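Local coordinates for protein isoaspartyl dipeptidase (Fervidobacterium islandicum, PDB 7CDH) that probably hydrolyses isoaspartyl (beta-aspartyl) dipeptides at a two-zinc centre, as a thermophilic member of the amidohydrolase family, at residues I152-I157 / A177-G182; A309-I314 / F362-V367; E74-E79 / G101-L106; E237-G242 / L277-I282; E42-D47 / L374-V379. All coordinates share one frame; numbering follows the deposited sequence.

In the fold
Interaction 1 is core packing: an isoleucine of a helix lies on the backbone and a valine of the zinc-bearing barrel strand, without polar bonds. Interaction 3, also buried but polar and packed on by other subunits, ties two loops over the same barrel with stacked arginines. Interaction 4, partly buried, joins helix and strand where an asparagine packs on an alanine and its amide bonds a carbonyl just past the helix end. Interactions 2 and 5 lie toward the smaller beta region, connected by paired strands 364-369 and 372-376; the first is mostly aromatic packing with one indole bond, the second a salt bridge and a tyrosine-aspartate bond at a partly exposed edge. Interactions 2 and 4 touch through Ile282.

Interaction 1 of 5, residues I152-I157 / A177-G182. With ZN (zinc ion), chain L; ZN (zinc ion), chain K.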
# COMPACT_ATOMS: atom_id res chain seq x y z
N ILE A 152 15.96 19.46 10.63
CA ILE A 152 17.44 19.51 10.81
C ILE A 152 17.96 18.19 11.39
O ILE A 152 19.16 18.11 11.67
CB ILE A 152 17.90 20.74 11.63
CG1 ILE A 152 17.17 20.92 12.96
CG2 ILE A 152 17.77 21.98 10.77
CD1 ILE A 152 17.03 19.66 13.78
N GLY A 153 17.11 17.19 11.53
CA GLY A 153 17.47 15.95 12.22
C GLY A 153 16.27 15.10 12.58
O GLY A 153 15.17 15.42 12.14
N VAL A 154 16.53 14.02 13.29
CA VAL A 154 15.51 13.10 13.83
C VAL A 154 15.65 13.12 15.33
O VAL A 154 16.77 13.23 15.81
CB VAL A 154 15.67 11.68 13.27
CG1 VAL A 154 16.99 11.07 13.71
CG2 VAL A 154 14.48 10.80 13.67
N GLY A 155 14.54 13.08 16.04
CA GLY A 155 14.52 13.24 17.49
C GLY A 155 13.10 13.47 17.99
O GLY A 155 12.23 13.75 17.18
N GLU A 156 12.92 13.33 19.31
CA GLU A 156 13.98 12.83 20.16
C GLU A 156 13.79 11.32 20.34
O GLU A 156 12.79 10.91 20.91
CB GLU A 156 14.07 13.61 21.47
CG GLU A 156 12.75 13.87 22.13
CD GLU A 156 12.76 14.36 23.57
OE1 GLU A 156 13.73 14.09 24.36
OE2 GLU A 156 11.79 15.09 23.89
N ILE A 157 14.73 10.52 19.84
CA ILE A 157 14.69 9.03 19.91
C ILE A 157 15.02 8.62 21.34
O ILE A 157 16.04 9.04 21.84
CB ILE A 157 15.69 8.46 18.90
CG1 ILE A 157 15.26 8.83 17.48
CG2 ILE A 157 15.86 6.97 19.08
CD1 ILE A 157 16.23 8.35 16.44
N ALA A 177 22.60 6.66 10.03
CA ALA A 177 23.18 6.71 8.66
C ALA A 177 22.24 7.46 7.70
O ALA A 177 22.74 8.22 6.86
CB ALA A 177 23.49 5.34 8.13
N ASP A 178 20.93 7.29 7.84
CA ASP A 178 19.95 7.96 6.94
C ASP A 178 19.96 9.47 7.21
O ASP A 178 20.00 10.24 6.25
CB ASP A 178 18.58 7.29 7.05
CG ASP A 178 18.51 5.93 6.35
OD1 ASP A 178 19.56 5.49 5.76
OD2 ASP A 178 17.39 5.27 6.40
N ILE A 179 20.02 9.90 8.45
CA ILE A 179 19.94 11.35 8.72
C ILE A 179 21.30 11.99 8.39
O ILE A 179 21.31 13.09 7.81
CB ILE A 179 19.42 11.60 10.15
CG1 ILE A 179 18.52 12.85 10.21
CG2 ILE A 179 20.55 11.67 11.15
CD1 ILE A 179 17.26 12.75 9.38
N ARG A 180 22.40 11.29 8.59
CA ARG A 180 23.74 11.76 8.15
C ARG A 180 23.74 11.93 6.63
O ARG A 180 24.17 13.00 6.14
CB ARG A 180 24.87 10.85 8.61
CG ARG A 180 26.16 11.07 7.85
CD ARG A 180 27.32 10.51 8.62
NE ARG A 180 28.59 10.68 7.91
CZ ARG A 180 29.20 11.85 7.68
NH1 ARG A 180 28.68 13.00 8.07
NH2 ARG A 180 30.36 11.88 7.04
N VAL A 181 23.29 10.95 5.88
CA VAL A 181 23.38 11.09 4.40
C VAL A 181 22.39 12.16 3.91
O VAL A 181 22.77 12.98 3.01
CB VAL A 181 23.21 9.73 3.71
CG1 VAL A 181 22.85 9.88 2.24
CG2 VAL A 181 24.49 8.93 3.88
N GLY A 182 21.20 12.17 4.50
CA GLY A 182 20.19 13.18 4.15
C GLY A 182 20.72 14.58 4.43
O GLY A 182 20.45 15.48 3.63
ZN ZN L . 11.90 16.51 25.36
ZN ZN K . 13.30 13.88 26.56
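Ile179 packs against the Gly153-Val154 backbone in the beta-alpha-beta unit of strand 151-159, helix 169-186 and strand 191-196, part of the TIM barrel of the amidohydrolase family. The contact between the two segments is apolar. Ile179 CG1 lies 3.8 Å from both Gly153 CA and Val154 N, and Ile179 CD1 stands 4.1 Å from Gly153 C. Here the isoleucine lies directly on the main chain. The CG1 branch has a further neighbour in the valine, with Ile179 CG1 4.2 Å from Val154 CG1. The chi1 of Ile179, -145°, directs CG1 at the strand, while CG2 takes the crowded position between the backbone N and the carbonyl carbon. Val192 of the next strand and Ile145 of helix 141-147 pack around the same side chain, completing an aliphatic layer between sheet and helices. An alanine here would remove CG1, CG2 and CD1 and would probably open a gap beside Gly153, leaving Val154 CG1 without its partner on the helix.

Metal coordination takes over farther along the strand. After a cis peptide bond, Glu156 extends away from the helix and bridges the two zinc ions, a place held by a carboxylated lysine in many relatives. His61, His63 and Asp285 also bind the zinc held by OE2; His195 and His224 bind the one held by OE1. In the bridge, Glu156 OE2 lies 2.0 Å from its zinc and Glu156 OE1 2.2 Å from the other.

Interaction 2 of 5, residues A309-I314 / F362-V367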
# COMPACT_ATOMS: atom_id res chain seq x y z
N ALA A 309 13.56 28.71 31.57
CA ALA A 309 14.65 27.94 32.20
C ALA A 309 16.03 28.33 31.63
O ALA A 309 17.02 28.12 32.33
CB ALA A 309 14.41 26.47 32.05
N VAL A 310 16.12 28.85 30.41
CA VAL A 310 17.45 28.98 29.77
C VAL A 310 18.20 30.15 30.42
O VAL A 310 19.36 29.97 30.86
CB VAL A 310 17.33 29.12 28.24
CG1 VAL A 310 18.62 29.67 27.65
CG2 VAL A 310 16.98 27.78 27.60
N TRP A 311 17.57 31.31 30.49
CA TRP A 311 18.20 32.52 31.05
C TRP A 311 18.31 32.35 32.57
O TRP A 311 19.33 32.77 33.17
CB TRP A 311 17.42 33.76 30.63
CG TRP A 311 18.04 35.03 31.11
CD1 TRP A 311 17.47 35.94 31.93
CD2 TRP A 311 19.36 35.51 30.82
NE1 TRP A 311 18.32 36.97 32.15
CE2 TRP A 311 19.49 36.75 31.47
CE3 TRP A 311 20.43 35.04 30.04
CZ2 TRP A 311 20.65 37.52 31.39
CZ3 TRP A 311 21.58 35.79 29.97
CH2 TRP A 311 21.69 37.01 30.64
N TYR A 312 17.35 31.68 33.17
CA TYR A 312 17.41 31.35 34.61
C TYR A 312 18.70 30.57 34.89
O TYR A 312 19.37 30.88 35.90
CB TYR A 312 16.16 30.57 35.02
CG TYR A 312 16.10 30.21 36.48
CD1 TYR A 312 15.74 31.14 37.44
CD2 TYR A 312 16.41 28.94 36.91
CE1 TYR A 312 15.66 30.80 38.78
CE2 TYR A 312 16.36 28.59 38.24
CZ TYR A 312 15.98 29.52 39.18
OH TYR A 312 15.93 29.14 40.48
N THR A 313 19.00 29.56 34.07
CA THR A 313 20.12 28.60 34.29
C THR A 313 21.43 29.37 34.09
O THR A 313 22.29 29.24 34.93
CB THR A 313 19.97 27.31 33.48
OG1 THR A 313 18.81 26.62 33.96
CG2 THR A 313 21.16 26.38 33.59
N ILE A 314 21.52 30.22 33.08
CA ILE A 314 22.70 31.09 32.84
C ILE A 314 22.94 31.99 34.08
O ILE A 314 24.10 32.09 34.53
CB ILE A 314 22.50 31.89 31.55
CG1 ILE A 314 22.57 30.98 30.33
CG2 ILE A 314 23.52 33.03 31.44
CD1 ILE A 314 22.05 31.63 29.07
N PHE A 362 20.25 42.22 35.59
CA PHE A 362 20.42 41.11 34.62
C PHE A 362 19.05 40.64 34.10
O PHE A 362 18.89 39.51 33.67
CB PHE A 362 21.23 39.97 35.24
CG PHE A 362 22.67 39.98 34.81
CD1 PHE A 362 23.56 40.90 35.35
CD2 PHE A 362 23.12 39.09 33.86
CE1 PHE A 362 24.89 40.91 34.96
CE2 PHE A 362 24.45 39.10 33.47
CZ PHE A 362 25.33 40.01 34.01
N GLU A 363 18.06 41.53 34.10
CA GLU A 363 16.71 41.26 33.59
C GLU A 363 16.72 41.53 32.09
O GLU A 363 17.39 42.50 31.66
CB GLU A 363 15.73 42.13 34.38
CG GLU A 363 15.63 41.73 35.84
CD GLU A 363 14.51 40.76 36.19
OE1 GLU A 363 13.33 41.17 36.08
OE2 GLU A 363 14.81 39.60 36.56
N ILE A 364 16.07 40.66 31.30
CA ILE A 364 15.98 40.88 29.82
C ILE A 364 15.07 42.09 29.59
O ILE A 364 13.93 42.09 30.09
CB ILE A 364 15.52 39.60 29.07
CG1 ILE A 364 16.62 38.54 29.06
CG2 ILE A 364 15.08 39.92 27.64
CD1 ILE A 364 16.09 37.15 29.01
N VAL A 365 15.53 43.12 28.89
CA VAL A 365 14.69 44.33 28.69
C VAL A 365 14.44 44.53 27.20
O VAL A 365 13.48 45.22 26.87
CB VAL A 365 15.31 45.59 29.35
CG1 VAL A 365 15.46 45.42 30.86
CG2 VAL A 365 16.64 45.97 28.73
N SER A 366 15.29 44.03 26.32
CA SER A 366 14.95 44.11 24.88
C SER A 366 15.41 42.85 24.15
O SER A 366 16.37 42.19 24.59
CB SER A 366 15.47 45.40 24.30
OG SER A 366 14.83 46.48 24.96
N VAL A 367 14.65 42.49 23.12
CA VAL A 367 14.85 41.23 22.35
C VAL A 367 14.69 41.55 20.88
O VAL A 367 13.66 42.11 20.52
CB VAL A 367 13.90 40.12 22.77
CG1 VAL A 367 14.20 38.85 21.99
CG2 VAL A 367 14.00 39.85 24.25
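Helix 309-318 presents Trp311 to the turn that leads into strand 364-369, where Phe362 and Ile364 receive its indole. The polar link comes from the indole nitrogen: Trp311 NE1 donates to the backbone O of Phe362 at 3.0 Å with an N-H...O angle of 147°. The oxygen sits at the ring edge, practically in the indole plane, and the donor meets it nearly along the C=O axis, so the bond helps to fix the rotation of the ring. With CG opposite the backbone N about the CA-CB bond (chi1 -177°), the tryptophan is held out from the helix far enough to reach this carbonyl.

The turn joins strands 354-358 and 364-369, an antiparallel pair in the beta structure beside the barrel, and the contact thereby ties a barrel helix to that sheet. Ile364 covers one indole face. Its CD1 lies 3.7 Å from the centroid of the five-membered ring, a CH-pi contact, and comes closest to Trp311 CD1. At the six-membered end, Trp311 CZ2 touches Phe362 CD2 at 3.8 Å; CZ2 lies near the plane of the phenylalanine ring, at its edge, and the two side chains cross at about a right angle. A leucine in place of Trp311 would remove the N-H and the flat surface, probably leaving the Phe362 carbonyl without this donor and Ile364 CD1 with no ring to lie on. Leu54 and Val357 pack on the indole as well, while Phe362 also rests on Arg315 and Leu318 farther along the helix.

Interaction 3 of 5, residues E74-E79 / G101-L106; sequences ETRTPE and GITRSL
A bend at chi3 (108°) turns the Arg76 guanidinium across the incoming Arg104, whose own bend at chi2 (-73°) lays its guanidinium on one face of that of Arg76. The two planes stack with centres 4.0 Å apart and 21° between them, the side chains running past each other in opposite directions. Each head is held by oxygen. Arg76 NH2 donates to Thr103 OG1 at 2.8 Å, with the hydroxyl in the guanidinium plane, and NE adds a weak bond to the same oxygen; Asp100 also bonds that hydroxyl.

These segments belong to loops that follow strands 61-62 and 90-95 of the barrel, and the Thr77 side chain is about 10 Å from a zinc ion. Arg104 NH2 gives a 3.1 Å bond to the backbone O of Thr77, on a lone pair of that oxygen, and a second to Gly67 O. A water joins Arg104 NH1 to the same Thr77 O. Thr77 in turn uses OG1 to hold Gln287 O and Gly67 N. The carbonyl oxygens probably offset some of the repulsion between the stacked cations. Ala111 of a neighbouring subunit packs against both Arg76 and Thr103.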
# COMPACT_ATOMS: atom_id res chain seq x y z
N GLU A 74 -5.47 13.95 29.89
CA GLU A 74 -5.53 15.14 30.80
C GLU A 74 -4.13 15.70 31.08
O GLU A 74 -4.03 16.78 31.61
CB GLU A 74 -6.20 14.83 32.15
CG GLU A 74 -5.69 13.59 32.86
CD GLU A 74 -6.17 12.24 32.31
OE1 GLU A 74 -5.82 11.19 32.93
OE2 GLU A 74 -6.86 12.20 31.24
N THR A 75 -3.06 14.96 30.75
CA THR A 75 -1.67 15.41 30.98
C THR A 75 -1.06 15.95 29.70
O THR A 75 0.09 16.32 29.77
CB THR A 75 -0.86 14.32 31.67
OG1 THR A 75 -0.58 13.30 30.71
CG2 THR A 75 -1.58 13.73 32.86
N ARG A 76 -1.79 16.07 28.59
CA ARG A 76 -1.27 16.82 27.42
C ARG A 76 -1.04 18.30 27.77
O ARG A 76 -1.97 18.98 28.23
CB ARG A 76 -2.22 16.80 26.22
CG ARG A 76 -2.48 15.41 25.69
CD ARG A 76 -3.66 15.46 24.73
NE ARG A 76 -3.16 15.28 23.40
CZ ARG A 76 -3.39 16.08 22.39
NH1 ARG A 76 -4.16 17.14 22.51
NH2 ARG A 76 -2.87 15.80 21.22
N THR A 77 0.13 18.84 27.44
CA THR A 77 0.45 20.24 27.81
C THR A 77 0.10 21.16 26.66
O THR A 77 0.01 20.74 25.51
CB THR A 77 1.92 20.38 28.21
OG1 THR A 77 2.63 20.09 27.02
CG2 THR A 77 2.31 19.49 29.37
N PRO A 78 -0.09 22.46 26.95
CA PRO A 78 -0.41 23.42 25.91
C PRO A 78 0.79 23.67 24.99
O PRO A 78 1.89 23.34 25.33
CB PRO A 78 -0.87 24.68 26.65
CG PRO A 78 -0.50 24.50 28.10
CD PRO A 78 -0.11 23.05 28.30
N GLU A 79 0.52 24.28 23.83
CA GLU A 79 1.55 24.68 22.85
C GLU A 79 2.34 25.87 23.42
O GLU A 79 1.91 26.46 24.40
CB GLU A 79 0.90 24.85 21.48
CG GLU A 79 0.13 26.13 21.23
CD GLU A 79 -0.25 26.37 19.77
OE1 GLU A 79 0.21 25.59 18.92
OE2 GLU A 79 -0.97 27.34 19.47
N GLY A 101 3.74 10.21 19.69
CA GLY A 101 3.80 10.34 18.22
C GLY A 101 2.50 9.98 17.53
O GLY A 101 2.55 9.88 16.32
N ILE A 102 1.40 9.78 18.27
CA ILE A 102 0.06 9.35 17.75
C ILE A 102 -0.84 10.57 17.63
O ILE A 102 -1.40 10.77 16.53
CB ILE A 102 -0.64 8.32 18.67
CG1 ILE A 102 0.22 7.10 18.96
CG2 ILE A 102 -1.98 7.90 18.07
CD1 ILE A 102 0.47 6.25 17.75
N THR A 103 -1.00 11.32 18.73
CA THR A 103 -2.00 12.41 18.85
C THR A 103 -1.30 13.73 18.58
O THR A 103 -1.98 14.75 18.42
CB THR A 103 -2.74 12.47 20.21
OG1 THR A 103 -1.96 13.17 21.17
CG2 THR A 103 -3.09 11.12 20.80
N ARG A 104 0.02 13.72 18.57
CA ARG A 104 0.82 14.89 18.13
C ARG A 104 1.39 14.55 16.75
O ARG A 104 2.03 13.54 16.63
CB ARG A 104 1.93 15.18 19.14
CG ARG A 104 1.47 15.23 20.58
CD ARG A 104 0.69 16.49 20.85
NE ARG A 104 0.70 16.76 22.27
CZ ARG A 104 0.15 17.82 22.83
NH1 ARG A 104 -0.49 18.70 22.08
NH2 ARG A 104 0.23 17.97 24.14
N SER A 105 1.07 15.35 15.75
CA SER A 105 1.43 15.13 14.33
C SER A 105 2.66 15.96 13.96
O SER A 105 2.86 17.07 14.48
CB SER A 105 0.21 15.43 13.47
OG SER A 105 0.28 16.70 12.88
N LEU A 106 3.46 15.45 13.03
CA LEU A 106 4.60 16.19 12.47
C LEU A 106 4.10 17.42 11.73
O LEU A 106 4.79 18.46 11.78
CB LEU A 106 5.39 15.25 11.56
CG LEU A 106 6.25 14.22 12.30
CD1 LEU A 106 6.92 13.30 11.30
CD2 LEU A 106 7.29 14.92 13.17
O HOH W 1 -1.77 21.03 23.36

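Interaction 4 of 5, residues E237-G242 / L277-I282; sequences EFAKRG and LDNVTI
Asn279 meets helix 229-240 first through its CB, which lies 3.5 Å from the CB of Ala239, methyl against methylene. CG follows at 4.0 Å from the same Ala239 CB. The chi1 of Asn279, -59°, places CG opposite the carbonyl carbon, and the amide is thereby carried past the alanine to the C-terminal end of the helix. There ND2 comes 3.4 Å from Ala239 O, at an angle too poor for a hydrogen bond, and 4.0 Å from the backbone carbon of Gly242. Its hydrogen-bond partner is the carbonyl O of Gly243, just beyond the segment.

Ala239 O already serves the helix end: Gly242 N bonds to it at 2.8 Å. Gly242 has the positive phi (113°) of a Schellman motif, which turns the chain off the helix and toward strand 245-248. That strand runs parallel to 280-283, and Asn279 pairs with Ile245 through its backbone as well. One residue thus meets the helix end, the turn behind it and the neighbouring barrel strand. On another side of the helix Arg241 NE forms a salt bridge with Glu237 OE1 and shares its guanidinium with Glu211.

Between the segments the contact is an apolar touch of CB on CB, while the amide N-H is satisfied by Gly243 O just past the helix end, where the partial negative charge of the last carbonyls would probably suit a donor.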
# COMPACT_ATOMS: atom_id res chain seq x y z
N GLU A 237 33.05 11.75 29.11
CA GLU A 237 33.89 10.83 28.31
C GLU A 237 33.53 11.02 26.83
O GLU A 237 34.46 11.02 25.98
CB GLU A 237 33.77 9.39 28.77
CG GLU A 237 34.70 8.47 27.97
CD GLU A 237 36.16 8.95 27.86
OE1 GLU A 237 36.73 8.87 26.72
OE2 GLU A 237 36.70 9.42 28.93
N PHE A 238 32.24 11.25 26.54
CA PHE A 238 31.72 11.45 25.16
C PHE A 238 32.25 12.78 24.62
O PHE A 238 32.68 12.81 23.44
CB PHE A 238 30.19 11.33 25.17
CG PHE A 238 29.53 11.44 23.82
CD1 PHE A 238 29.59 10.40 22.92
CD2 PHE A 238 28.86 12.60 23.45
CE1 PHE A 238 28.98 10.50 21.69
CE2 PHE A 238 28.26 12.70 22.21
CZ PHE A 238 28.30 11.64 21.34
N ALA A 239 32.21 13.86 25.41
CA ALA A 239 32.81 15.18 25.07
C ALA A 239 34.30 15.03 24.76
O ALA A 239 34.74 15.65 23.76
CB ALA A 239 32.65 16.20 26.16
N LYS A 240 35.03 14.24 25.57
CA LYS A 240 36.50 14.11 25.41
C LYS A 240 36.76 13.50 24.04
O LYS A 240 37.77 13.85 23.45
CB LYS A 240 37.19 13.28 26.48
CG LYS A 240 37.50 14.04 27.76
CD LYS A 240 37.80 13.13 28.92
CE LYS A 240 37.60 13.82 30.25
NZ LYS A 240 37.35 12.81 31.31
N ARG A 241 35.83 12.73 23.49
CA ARG A 241 36.05 12.17 22.13
C ARG A 241 35.54 13.09 21.03
O ARG A 241 35.64 12.68 19.88
CB ARG A 241 35.42 10.79 22.02
CG ARG A 241 35.80 9.91 23.18
CD ARG A 241 35.77 8.49 22.74
NE ARG A 241 35.75 7.60 23.90
CZ ARG A 241 35.55 6.30 23.81
NH1 ARG A 241 35.32 5.74 22.63
NH2 ARG A 241 35.54 5.56 24.91
N GLY A 242 35.04 14.29 21.34
CA GLY A 242 34.63 15.29 20.32
C GLY A 242 33.12 15.52 20.31
O GLY A 242 32.65 16.35 19.52
N LEU A 277 33.51 22.89 28.48
CA LEU A 277 32.32 23.75 28.30
C LEU A 277 32.04 23.97 26.80
O LEU A 277 30.91 24.35 26.48
CB LEU A 277 32.53 25.07 29.02
CG LEU A 277 31.24 25.87 29.24
CD1 LEU A 277 30.41 25.24 30.33
CD2 LEU A 277 31.53 27.31 29.58
N ASP A 278 32.97 23.72 25.90
CA ASP A 278 32.71 23.88 24.44
C ASP A 278 31.79 22.74 23.97
O ASP A 278 31.19 22.86 22.89
CB ASP A 278 34.01 23.99 23.64
CG ASP A 278 34.71 25.36 23.75
OD1 ASP A 278 34.08 26.31 24.28
OD2 ASP A 278 35.88 25.48 23.31
N ASN A 279 31.61 21.70 24.77
CA ASN A 279 30.94 20.46 24.33
C ASN A 279 29.59 20.37 25.03
O ASN A 279 29.04 19.30 25.10
CB ASN A 279 31.86 19.26 24.60
CG ASN A 279 33.18 19.40 23.86
OD1 ASN A 279 34.00 20.25 24.22
ND2 ASN A 279 33.35 18.63 22.80
N VAL A 280 29.06 21.47 25.53
CA VAL A 280 27.89 21.42 26.43
C VAL A 280 26.86 22.40 25.92
O VAL A 280 27.25 23.50 25.55
CB VAL A 280 28.29 21.72 27.88
CG1 VAL A 280 27.06 22.06 28.71
CG2 VAL A 280 29.02 20.53 28.46
N THR A 281 25.60 21.95 25.79
CA THR A 281 24.46 22.85 25.52
C THR A 281 23.50 22.69 26.69
O THR A 281 23.63 21.70 27.40
CB THR A 281 23.81 22.61 24.15
OG1 THR A 281 23.22 21.32 24.20
CG2 THR A 281 24.78 22.69 22.98
N ILE A 282 22.62 23.65 26.89
CA ILE A 282 21.40 23.45 27.71
C ILE A 282 20.14 23.69 26.87
O ILE A 282 20.18 24.42 25.82
CB ILE A 282 21.45 24.36 28.95
CG1 ILE A 282 21.48 25.84 28.58
CG2 ILE A 282 22.63 23.95 29.83
CD1 ILE A 282 21.17 26.75 29.75

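Interaction 5 of 5, residues E42-D47 / L374-V379; sequences EHEIYD and LMKDGV
Lys376 NZ is gripped from two directions: by Glu44 OE1 at 2.6 Å, a salt bridge, and by a water at 2.8 Å that also bonds Glu44 OE2. The lysine meets OE1 on its syn lone pair, and the water closes the link to the other oxygen. Glu44 reaches out fully extended, while Lys376 bends at chi3 (-97°) to bring its ammonium across; Phe373 adds a cation-pi contact to it.

The second bond runs beside the first. Tyr46 OH donates to Asp377 OD1 at 2.7 Å, arriving from above the carboxylate plane, and the ring edge carries CE1 to within 3.4 Å of Asp377 OD2. Ring and carboxylate are turned 26° apart. Along the tyrosine side chain, Lys376 CG packs 3.8 Å from Tyr46 CE1. Ser366 OG bonds both Tyr46 OH and Asp377 N, joining the tyrosine to the turn a second time.

Lys376 and Asp377 occupy the start of a type I' turn, Lys376 to Val379, closed by paired backbone bonds between its end residues. It is the tight two-residue connection of a beta-hairpin, here linking strands 372-376 and 379-380 and facing strand 43-47 from near the chain's other end.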
# COMPACT_ATOMS: atom_id res chain seq x y z
N GLU A 42 16.60 57.02 6.09
CA GLU A 42 15.84 56.65 7.32
C GLU A 42 16.57 55.49 8.04
O GLU A 42 17.16 54.61 7.38
CB GLU A 42 14.40 56.25 7.00
CG GLU A 42 13.50 57.44 6.69
CD GLU A 42 13.23 58.38 7.85
OE1 GLU A 42 12.91 57.88 8.95
OE2 GLU A 42 13.34 59.62 7.66
N HIS A 43 16.52 55.52 9.37
CA HIS A 43 17.37 54.70 10.26
C HIS A 43 16.90 54.92 11.70
O HIS A 43 16.47 56.04 12.02
CB HIS A 43 18.86 55.03 10.03
CG HIS A 43 19.30 56.33 10.62
ND1 HIS A 43 18.44 57.41 10.79
CD2 HIS A 43 20.50 56.74 11.07
CE1 HIS A 43 19.09 58.40 11.35
NE2 HIS A 43 20.36 58.02 11.53
N GLU A 44 16.94 53.88 12.52
CA GLU A 44 16.50 53.92 13.93
C GLU A 44 17.75 53.83 14.80
O GLU A 44 18.70 53.14 14.41
CB GLU A 44 15.48 52.80 14.18
CG GLU A 44 15.06 52.68 15.64
CD GLU A 44 13.88 51.77 15.93
OE1 GLU A 44 13.58 51.61 17.13
OE2 GLU A 44 13.26 51.23 14.97
N ILE A 45 17.76 54.53 15.94
CA ILE A 45 18.86 54.50 16.94
C ILE A 45 18.28 54.06 18.28
O ILE A 45 17.20 54.54 18.63
CB ILE A 45 19.53 55.88 17.02
CG1 ILE A 45 20.21 56.22 15.69
CG2 ILE A 45 20.48 55.95 18.21
CD1 ILE A 45 21.16 57.41 15.73
N TYR A 46 18.95 53.17 18.99
CA TYR A 46 18.53 52.72 20.34
C TYR A 46 19.68 52.94 21.33
O TYR A 46 20.84 52.48 21.09
CB TYR A 46 18.01 51.28 20.28
CG TYR A 46 17.53 50.71 21.59
CD1 TYR A 46 16.26 50.96 22.06
CD2 TYR A 46 18.33 49.87 22.33
CE1 TYR A 46 15.81 50.43 23.26
CE2 TYR A 46 17.90 49.33 23.53
CZ TYR A 46 16.63 49.61 24.01
OH TYR A 46 16.21 49.07 25.20
N ASP A 47 19.38 53.71 22.37
CA ASP A 47 20.31 54.07 23.47
C ASP A 47 20.29 52.93 24.47
O ASP A 47 19.38 52.87 25.33
CB ASP A 47 19.92 55.38 24.17
CG ASP A 47 21.07 56.04 24.92
OD1 ASP A 47 21.88 55.30 25.53
OD2 ASP A 47 21.15 57.29 24.87
N LEU A 374 11.20 42.47 18.99
CA LEU A 374 10.09 41.67 19.56
C LEU A 374 9.72 42.29 20.90
O LEU A 374 8.54 42.21 21.27
CB LEU A 374 10.53 40.21 19.73
CG LEU A 374 11.09 39.54 18.46
CD1 LEU A 374 11.35 38.06 18.72
CD2 LEU A 374 10.13 39.72 17.28
N MET A 375 10.71 42.83 21.60
CA MET A 375 10.53 43.52 22.90
C MET A 375 11.50 44.71 23.00
O MET A 375 12.71 44.55 22.66
CB MET A 375 10.73 42.58 24.09
CG MET A 375 10.21 43.19 25.37
SD MET A 375 10.21 42.06 26.78
CE MET A 375 11.94 41.63 26.85
N LYS A 376 10.96 45.87 23.37
CA LYS A 376 11.69 47.15 23.54
C LYS A 376 11.31 47.70 24.91
O LYS A 376 10.11 48.04 25.13
CB LYS A 376 11.33 48.13 22.42
CG LYS A 376 12.37 49.23 22.22
CD LYS A 376 11.95 50.33 21.29
CE LYS A 376 12.47 50.15 19.88
NZ LYS A 376 11.73 51.00 18.92
N ASP A 377 12.29 47.68 25.83
CA ASP A 377 12.18 48.30 27.17
C ASP A 377 10.95 47.74 27.87
O ASP A 377 10.08 48.55 28.26
CB ASP A 377 12.15 49.83 27.04
CG ASP A 377 13.45 50.41 26.51
OD1 ASP A 377 14.51 50.01 27.03
OD2 ASP A 377 13.39 51.20 25.54
N GLY A 378 10.86 46.41 27.96
CA GLY A 378 9.75 45.66 28.60
C GLY A 378 8.44 45.66 27.80
O GLY A 378 7.50 45.07 28.28
N VAL A 379 8.38 46.31 26.63
CA VAL A 379 7.13 46.46 25.82
C VAL A 379 7.16 45.46 24.65
O VAL A 379 7.86 45.70 23.60
CB VAL A 379 6.92 47.89 25.31
CG1 VAL A 379 5.55 48.04 24.64
CG2 VAL A 379 7.08 48.92 26.42
O HOH W 2 11.02 49.49 16.64